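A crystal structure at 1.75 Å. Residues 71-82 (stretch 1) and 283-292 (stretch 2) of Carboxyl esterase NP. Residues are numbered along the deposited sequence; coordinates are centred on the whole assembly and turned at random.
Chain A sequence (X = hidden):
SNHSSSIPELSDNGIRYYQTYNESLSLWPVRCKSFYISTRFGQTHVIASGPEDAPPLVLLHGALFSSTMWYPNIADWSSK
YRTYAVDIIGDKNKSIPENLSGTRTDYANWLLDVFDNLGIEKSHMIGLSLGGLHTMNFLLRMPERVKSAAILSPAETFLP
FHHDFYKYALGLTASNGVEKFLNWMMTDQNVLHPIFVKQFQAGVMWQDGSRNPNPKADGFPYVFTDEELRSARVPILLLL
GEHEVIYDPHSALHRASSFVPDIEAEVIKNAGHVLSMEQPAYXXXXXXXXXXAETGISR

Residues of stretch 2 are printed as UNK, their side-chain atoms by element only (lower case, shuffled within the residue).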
ATOM      1  N   TYR A  71       4.750  -7.937   7.304  1.00 30.64           N
ATOM      2  CA  TYR A  71       5.343  -9.031   8.097  1.00 31.74           C
ATOM      3  C   TYR A  71       4.608 -10.386   8.043  1.00 31.98           C
ATOM      4  O   TYR A  71       5.269 -11.422   8.158  1.00 32.44           O
ATOM      5  CB  TYR A  71       5.652  -8.606   9.551  1.00 32.87           C
ATOM      6  CG  TYR A  71       4.441  -8.327  10.413  1.00 32.85           C
ATOM      7  CD1 TYR A  71       3.787  -9.354  11.085  1.00 33.67           C
ATOM      8  CD2 TYR A  71       3.948  -7.025  10.559  1.00 32.57           C
ATOM      9  CE1 TYR A  71       2.667  -9.104  11.864  1.00 34.33           C
ATOM     10  CE2 TYR A  71       2.840  -6.760  11.346  1.00 32.90           C
ATOM     11  CZ  TYR A  71       2.198  -7.796  11.988  1.00 33.85           C
ATOM     12  OH  TYR A  71       1.094  -7.543  12.762  1.00 34.44           O
ATOM     13  N   PRO A  72       3.266 -10.394   7.849  1.00 31.79           N
ATOM     14  CA  PRO A  72       2.565 -11.688   7.801  1.00 32.47           C
ATOM     15  C   PRO A  72       2.635 -12.388   6.448  1.00 32.15           C
ATOM     16  O   PRO A  72       2.162 -13.521   6.312  1.00 32.32           O
ATOM     17  CB  PRO A  72       1.101 -11.314   8.074  1.00 32.50           C
ATOM     18  CG  PRO A  72       1.092  -9.876   8.470  1.00 32.49           C
ATOM     19  CD  PRO A  72       2.313  -9.272   7.865  1.00 30.78           C
ATOM     20  N   ASN A  73       3.206 -11.717   5.458  1.00 31.22           N
ATOM     21  CA  ASN A  73       3.102 -12.168   4.073  1.00 31.02           C
ATOM     22  C   ASN A  73       4.467 -12.411   3.475  1.00 31.58           C
ATOM     23  O   ASN A  73       4.606 -13.166   2.517  1.00 31.69           O
ATOM     24  CB  ASN A  73       2.381 -11.119   3.214  1.00 30.09           C
ATOM     25  CG  ASN A  73       1.206 -10.486   3.923  1.00 29.41           C
ATOM     26  OD1 ASN A  73       1.313  -9.357   4.421  1.00 30.10           O
ATOM     27  ND2 ASN A  73       0.086 -11.212   4.006  1.00 30.26           N
ATOM     28  N   ILE A  74       5.476 -11.768   4.051  1.00 31.74           N
ATOM     29  CA  ILE A  74       6.777 -11.686   3.407  1.00 32.67           C
ATOM     30  C   ILE A  74       7.543 -13.021   3.368  1.00 34.12           C
ATOM     31  O   ILE A  74       8.285 -13.262   2.424  1.00 34.88           O
ATOM     32  CB  ILE A  74       7.642 -10.543   3.995  1.00 33.24           C
ATOM     33  CG1 ILE A  74       8.845 -10.239   3.083  1.00 32.97           C
ATOM     34  CG2 ILE A  74       8.088 -10.863   5.417  1.00 33.75           C
ATOM     35  CD1 ILE A  74       8.473  -9.661   1.733  1.00 33.49           C
ATOM     36  N   ALA A  75       7.351 -13.888   4.364  1.00 35.18           N
ATOM     37  CA  ALA A  75       8.030 -15.205   4.353  1.00 36.62           C
ATOM     38  C   ALA A  75       7.595 -16.062   3.161  1.00 36.77           C
ATOM     39  O   ALA A  75       8.437 -16.675   2.493  1.00 37.37           O
ATOM     40  CB  ALA A  75       7.802 -15.951   5.658  1.00 38.31           C
ATOM     41  N   ASP A  76       6.288 -16.092   2.896  1.00 37.21           N
ATOM     42  CA  ASP A  76       5.727 -16.813   1.745  1.00 37.18           C
ATOM     43  C   ASP A  76       6.106 -16.145   0.416  1.00 36.58           C
ATOM     44  O   ASP A  76       6.642 -16.802  -0.475  1.00 36.76           O
ATOM     45  CB  ASP A  76       4.199 -16.919   1.842  1.00 37.66           C
ATOM     46  CG  ASP A  76       3.725 -18.058   2.743  1.00 40.17           C
ATOM     47  OD1 ASP A  76       4.526 -18.947   3.115  1.00 42.12           O
ATOM     48  OD2 ASP A  76       2.518 -18.066   3.072  1.00 40.45           O
ATOM     49  N   TRP A  77       5.830 -14.846   0.275  1.00 35.22           N
ATOM     50  CA  TRP A  77       6.085 -14.178  -1.006  1.00 34.87           C
ATOM     51  C   TRP A  77       7.546 -14.117  -1.332  1.00 36.13           C
ATOM     52  O   TRP A  77       7.927 -14.298  -2.490  1.00 36.64           O
ATOM     53  CB  TRP A  77       5.446 -12.786  -1.075  1.00 34.09           C
ATOM     54  CG  TRP A  77       3.940 -12.814  -1.031  1.00 33.14           C
ATOM     55  CD1 TRP A  77       3.099 -13.881  -1.329  1.00 33.43           C
ATOM     56  CD2 TRP A  77       3.037 -11.713  -0.666  1.00 32.02           C
ATOM     57  NE1 TRP A  77       1.785 -13.530  -1.173  1.00 31.90           N
ATOM     58  CE2 TRP A  77       1.674 -12.248  -0.780  1.00 32.52           C
ATOM     59  CE3 TRP A  77       3.214 -10.394  -0.265  1.00 32.34           C
ATOM     60  CZ2 TRP A  77       0.554 -11.480  -0.504  1.00 31.45           C
ATOM     61  CZ3 TRP A  77       2.072  -9.619   0.002  1.00 30.68           C
ATOM     62  CH2 TRP A  77       0.777 -10.154  -0.112  1.00 31.34           C
ATOM     63  N   SER A  78       8.373 -13.918  -0.306  1.00 36.49           N
ATOM     64  CA  SER A  78       9.828 -13.802  -0.460  1.00 38.08           C
ATOM     65  C   SER A  78      10.502 -15.114  -0.858  1.00 39.00           C
ATOM     66  O   SER A  78      11.612 -15.109  -1.397  1.00 38.44           O
ATOM     67  CB  SER A  78      10.457 -13.291   0.834  1.00 38.78           C
ATOM     68  OG  SER A  78      11.663 -12.620   0.570  1.00 41.73           O
ATOM     69  N   SER A  79       9.844 -16.243  -0.587  1.00 39.50           N
ATOM     70  CA  SER A  79      10.422 -17.541  -0.945  1.00 40.94           C
ATOM     71  C   SER A  79      10.587 -17.699  -2.455  1.00 41.26           C
ATOM     72  O   SER A  79      11.502 -18.383  -2.910  1.00 42.60           O
ATOM     73  CB  SER A  79       9.607 -18.703  -0.358  1.00 41.80           C
ATOM     74  OG  SER A  79       8.335 -18.819  -0.969  1.00 41.83           O
ATOM     75  N   LYS A  80       9.719 -17.050  -3.227  1.00 40.22           N
ATOM     76  CA  LYS A  80       9.705 -17.223  -4.679  1.00 40.80           C
ATOM     77  C   LYS A  80      10.145 -15.983  -5.464  1.00 39.19           C
ATOM     78  O   LYS A  80      10.586 -16.094  -6.609  1.00 39.73           O
ATOM     79  CB  LYS A  80       8.315 -17.673  -5.148  1.00 42.35           C
ATOM     80  CG  LYS A  80       7.881 -19.034  -4.613  1.00 45.52           C
ATOM     81  CD  LYS A  80       6.465 -19.397  -5.055  1.00 46.85           C
ATOM     82  CE  LYS A  80       6.373 -19.564  -6.566  1.00 48.32           C
ATOM     83  NZ  LYS A  80       5.029 -19.149  -7.053  1.00 48.98           N
ATOM     84  N   TYR A  81      10.049 -14.815  -4.839  1.00 36.86           N
ATOM     85  CA  TYR A  81      10.290 -13.551  -5.534  1.00 35.34           C
ATOM     86  C   TYR A  81      11.333 -12.706  -4.847  1.00 34.61           C
ATOM     87  O   TYR A  81      11.453 -12.722  -3.618  1.00 33.73           O
ATOM     88  CB  TYR A  81       8.986 -12.729  -5.648  1.00 34.19           C
ATOM     89  CG  TYR A  81       7.931 -13.430  -6.459  1.00 35.62           C
ATOM     90  CD1 TYR A  81       7.911 -13.332  -7.850  1.00 36.06           C
ATOM     91  CD2 TYR A  81       6.966 -14.218  -5.837  1.00 36.00           C
ATOM     92  CE1 TYR A  81       6.957 -14.001  -8.598  1.00 37.34           C
ATOM     93  CE2 TYR A  81       6.008 -14.887  -6.578  1.00 36.66           C
ATOM     94  CZ  TYR A  81       6.012 -14.776  -7.955  1.00 37.37           C
ATOM     95  OH  TYR A  81       5.059 -15.447  -8.688  1.00 38.74           O
ATOM     96  N   ARG A  82      12.077 -11.949  -5.650  1.00 33.76           N
ATOM     97  CA  ARG A  82      12.893 -10.885  -5.120  1.00 33.37           C
ATOM     98  C   ARG A  82      11.938  -9.750  -4.795  1.00 32.61           C
ATOM     99  O   ARG A  82      11.471  -9.040  -5.689  1.00 32.19           O
ATOM    100  CB  ARG A  82      13.942 -10.453  -6.141  1.00 34.24           C
ATOM    101  CG  ARG A  82      14.836  -9.308  -5.684  1.00 34.42           C
ATOM    102  CD  ARG A  82      15.649  -9.677  -4.451  1.00 35.09           C
ATOM    103  NE  ARG A  82      16.647  -8.656  -4.099  1.00 35.89           N
ATOM    104  CZ  ARG A  82      17.367  -8.671  -2.980  1.00 36.77           C
ATOM    105  NH1 ARG A  82      17.205  -9.653  -2.101  1.00 36.82           N
ATOM    106  NH2 ARG A  82      18.262  -7.709  -2.739  1.00 37.18           N
ATOM    107  N   UNK A 283      -4.656 -15.211   1.874  1.00 30.04           N
ATOM    108  CA  UNK A 283      -4.218 -14.142   0.969  1.00 28.45           C
ATOM    109  C   UNK A 283      -2.852 -14.448   0.348  1.00 29.33           C
ATOM    110  O   UNK A 283      -2.648 -14.255  -0.866  1.00 29.36           O
ATOM    111  c   UNK A 283      -3.604 -11.706   0.805  1.00 26.56           C
ATOM    112  c   UNK A 283      -4.240 -12.779   1.678  1.00 27.46           C
ATOM    113  c   UNK A 283      -5.682 -12.403   2.010  1.00 26.85           C
ATOM    114  N   UNK A 284      -1.931 -14.947   1.173  1.00 30.42           N
ATOM    115  CA  UNK A 284      -0.613 -15.353   0.694  1.00 31.96           C
ATOM    116  C   UNK A 284      -0.691 -16.331  -0.478  1.00 32.66           C
ATOM    117  O   UNK A 284      -0.101 -16.076  -1.514  1.00 32.65           O
ATOM    118  n   UNK A 284       1.323 -15.465   3.909  1.00 34.10           N
ATOM    119  o   UNK A 284       0.425 -13.783   2.719  1.00 31.29           O
ATOM    120  c   UNK A 284       0.668 -14.978   2.856  1.00 32.98           C
ATOM    121  c   UNK A 284       0.223 -15.988   1.813  1.00 33.26           C
ATOM    122  N   UNK A 285      -1.422 -17.437  -0.297  1.00 34.23           N
ATOM    123  CA  UNK A 285      -1.564 -18.477  -1.336  1.00 35.61           C
ATOM    124  C   UNK A 285      -2.309 -17.962  -2.563  1.00 34.69           C
ATOM    125  O   UNK A 285      -1.945 -18.285  -3.704  1.00 34.86           O
ATOM    126  c   UNK A 285      -2.405 -20.882  -1.768  1.00 40.07           C
ATOM    127  c   UNK A 285      -2.287 -19.717  -0.783  1.00 37.66           C
ATOM    128  c   UNK A 285      -3.538 -20.747  -2.790  1.00 39.88           C
ATOM    129  o   UNK A 285      -3.442 -21.378  -3.872  1.00 42.91           O
ATOM    130  o   UNK A 285      -4.532 -20.044  -2.527  1.00 39.82           O
ATOM    131  N   UNK A 286      -3.361 -17.184  -2.322  1.00 33.28           N
ATOM    132  CA  UNK A 286      -4.217 -16.690  -3.396  1.00 32.69           C
ATOM    133  C   UNK A 286      -3.419 -15.820  -4.360  1.00 32.22           C
ATOM    134  O   UNK A 286      -3.539 -15.962  -5.565  1.00 32.49           O
ATOM    135  c   UNK A 286      -6.357 -15.341  -3.890  1.00 31.56           C
ATOM    136  c   UNK A 286      -5.416 -15.914  -2.831  1.00 31.42           C
ATOM    137  n   UNK A 286      -6.112 -16.542  -7.371  1.00 34.61           N
ATOM    138  c   UNK A 286      -7.339 -16.095  -7.115  1.00 34.30           C
ATOM    139  n   UNK A 286      -8.115 -15.713  -8.127  1.00 34.25           N
ATOM    140  c   UNK A 286      -7.044 -16.450  -4.669  1.00 33.32           C
ATOM    141  n   UNK A 286      -7.792 -16.023  -5.859  1.00 33.60           N
ATOM    142  N   UNK A 287      -2.618 -14.914  -3.813  1.00 32.06           N
ATOM    143  CA  UNK A 287      -1.783 -14.034  -4.628  1.00 32.47           C
ATOM    144  C   UNK A 287      -0.735 -14.839  -5.388  1.00 34.80           C
ATOM    145  O   UNK A 287      -0.518 -14.630  -6.591  1.00 35.08           O
ATOM    146  c   UNK A 287      -0.011 -12.244  -4.565  1.00 32.18           C
ATOM    147  c   UNK A 287      -1.119 -12.933  -3.776  1.00 31.67           C
ATOM    148  c   UNK A 287      -2.154 -11.919  -3.305  1.00 30.19           C
ATOM    149  N   UNK A 288      -0.095 -15.781  -4.700  1.00 37.16           N
ATOM    150  CA  UNK A 288       0.887 -16.635  -5.355  1.00 40.84           C
ATOM    151  C   UNK A 288       0.296 -17.409  -6.524  1.00 40.94           C
ATOM    152  O   UNK A 288       0.899 -17.484  -7.594  1.00 41.40           O
ATOM    153  c   UNK A 288       4.099 -17.216  -2.254  1.00 50.96           C
ATOM    154  c   UNK A 288       3.005 -17.741  -4.628  1.00 49.51           C
ATOM    155  c   UNK A 288       1.523 -17.603  -4.370  1.00 43.93           C
ATOM    156  s   UNK A 288       3.847 -16.374  -3.813  1.00 52.66           S
ATOM    157  N   UNK A 289      -0.891 -17.969  -6.307  1.00 40.94           N
ATOM    158  CA  UNK A 289      -1.579 -18.764  -7.320  1.00 41.85           C
ATOM    159  C   UNK A 289      -1.843 -17.927  -8.563  1.00 40.49           C
ATOM    160  O   UNK A 289      -1.659 -18.403  -9.689  1.00 41.08           O
ATOM    161  n   UNK A 289      -6.605 -20.390  -4.708  1.00 50.93           N
ATOM    162  c   UNK A 289      -4.742 -20.950  -6.804  1.00 49.78           C
ATOM    163  c   UNK A 289      -6.837 -19.941  -5.934  1.00 49.86           C
ATOM    164  n   UNK A 289      -5.974 -20.168  -6.924  1.00 50.12           N
ATOM    165  c   UNK A 289      -3.587 -20.352  -7.595  1.00 47.29           C
ATOM    166  c   UNK A 289      -2.896 -19.295  -6.753  1.00 43.34           C
ATOM    167  n   UNK A 289      -7.934 -19.234  -6.167  1.00 49.63           N
ATOM    168  N   UNK A 290      -2.261 -16.678  -8.344  1.00 37.63           N
ATOM    169  CA  UNK A 290      -2.510 -15.735  -9.424  1.00 37.34           C
ATOM    170  C   UNK A 290      -1.253 -15.416 -10.239  1.00 38.28           C
ATOM    171  O   UNK A 290      -1.300 -15.385 -11.470  1.00 38.69           O
ATOM    172  c   UNK A 290      -3.681 -11.419 -11.865  1.00 33.61           C
ATOM    173  c   UNK A 290      -4.546 -12.498 -11.802  1.00 34.21           C
ATOM    174  c   UNK A 290      -3.125 -14.445  -8.875  1.00 34.46           C
ATOM    175  c   UNK A 290      -2.640 -11.313 -10.959  1.00 34.34           C
ATOM    176  c   UNK A 290      -3.321 -13.381  -9.915  1.00 34.27           C
ATOM    177  c   UNK A 290      -4.362 -13.474 -10.832  1.00 34.24           C
ATOM    178  c   UNK A 290      -2.462 -12.290  -9.984  1.00 33.82           C
ATOM    179  N   UNK A 291      -0.140 -15.177  -9.546  1.00 39.08           N
ATOM    180  CA  UNK A 291       1.123 -14.849 -10.203  1.00 40.55           C
ATOM    181  C   UNK A 291       1.712 -16.046 -10.972  1.00 43.67           C
ATOM    182  O   UNK A 291       2.406 -15.862 -11.966  1.00 44.11           O
ATOM    183  c   UNK A 291       2.154 -14.342  -9.193  1.00 40.85           C
ATOM    184  c   UNK A 291       2.495 -12.531  -7.491  1.00 39.17           C
ATOM    185  c   UNK A 291       1.058 -12.070  -9.351  1.00 38.18           C
ATOM    186  c   UNK A 291       1.429 -10.386  -7.681  1.00 36.85           C
ATOM    187  c   UNK A 291       1.886 -12.961  -8.666  1.00 39.12           C
ATOM    188  c   UNK A 291       0.827 -10.794  -8.864  1.00 36.62           C
ATOM    189  c   UNK A 291       2.264 -11.256  -6.996  1.00 37.82           C
ATOM    190  N   UNK A 292       1.432 -17.255 -10.491  1.00 45.31           N
ATOM    191  CA  UNK A 292       1.970 -18.484 -11.078  1.00 49.55           C
ATOM    192  C   UNK A 292       1.155 -18.981 -12.274  1.00 50.95           C
ATOM    193  O   UNK A 292       0.097 -18.428 -12.590  1.00 52.00           O
ATOM    194  o   UNK A 292       1.915 -21.694 -11.091  1.00 56.66           O
ATOM    195  c   UNK A 292       2.078 -19.571 -10.004  1.00 51.26           C
ATOM    196  c   UNK A 292       2.645 -20.868 -10.541  1.00 54.96           C
ATOM    197  n   UNK A 292       3.950 -21.060 -10.371  1.00 57.46           N
TER

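Position 283 carries three carbons, one bearing the other two, so the side chain branches at CB. One terminal carbon lies 4.4 Å from CZ2 of Trp-77. This is Val-283, and a compact, buried apolar group suits an apolar contact with that indole.

Position 284 has two carbons, the second bearing one oxygen and one nitrogen. The oxygen lies 2.9 Å from Asn-73 ND2, a donor, while the nitrogen faces two acceptors, 3.2 Å from Pro-72 O and 3.0 Å from Asp-76 OD2. A planar amide this short is Asn-284. Asn-73 ND2 donates to its OD1, and its ND2 donates to Pro-72 O, almost linearly, and to Asp-76 OD2. A carboxylate could not supply these donated protons. The backbone joins in, for Trp-77 NE1 donates to Asn-284 O at 3.2 Å, an oxygen that also accepts the helical bond from the amide of position 288.

At 285, three carbons end in two oxygens, with no contact to stretch 1: Glu-285. Its CA-to-CB bond points away from stretch 1 and the residue is exposed, as befits a charged group.

Position 286 shows three carbons, a nitrogen, then a carbon bearing two more nitrogens, a guanidinium that does not touch stretch 1: Arg-286. Its end leads away from stretch 1, and NE and NH2 are hydrogen-bonded elsewhere in the structure, which satisfies polar atoms on a buried residue.

At 287 the three-carbon branched pattern returns. CB points toward stretch 1, and a terminal carbon packs 3.9 Å from Trp-77 CZ2. This is Val-287, whose small branched side chain makes the apolar contact without needing length.

Position 288 is an unbranched run of two carbons, a sulfur and a carbon. The sulfur lies 3.6 Å from Trp-77 CD1 and 3.8 Å from Tyr-81 CE2, the latter at the ring edge; the terminal carbon reaches to 3.1 Å from Asp-76 O. This is Met-288, whose flexible thioether suits a place beside two aromatic residues. Its CG lies 3.5 Å from Lys-80 NZ.

Position 289 has three carbons, a nitrogen, then a carbon bearing two more nitrogens, none touching stretch 1: Arg-289. Its CA-to-CB bond points away from stretch 1 and the residue is exposed, which suits its charge; NH1 forms a salt bridge one turn back, 3.0 Å from Glu-285 OE1.

Position 290 is one carbon followed by a six-carbon ring, out of reach of stretch 1: Phe-290, partly exposed and without a role in this contact.

The same atoms recur at 291, but here CB points toward stretch 1, coming 3.1 Å from Tyr-81 OH. This is Phe-291, whose flat ring can present its edge to the face of Tyr-81, offset, with planes at 76°.

Position 292 has two carbons, the second bearing one oxygen and one nitrogen, the nitrogen 4.0 Å from Lys-80 NZ: Asn-292, a polar amide at home in an exposed position.

The contact combines a hydrogen-bonded cluster around Asn-284 with apolar packing around Trp-77, between two helices that run nearly parallel, 23° between directions. Trp-77 sits as a knob among Val-283, Asn-284, Val-287 and Met-288, its NE1 satisfied within the hole, while Met-288 and Phe-291 extend the packing to Tyr-81.

Stretch 2 283-292: VNERVMRFFN
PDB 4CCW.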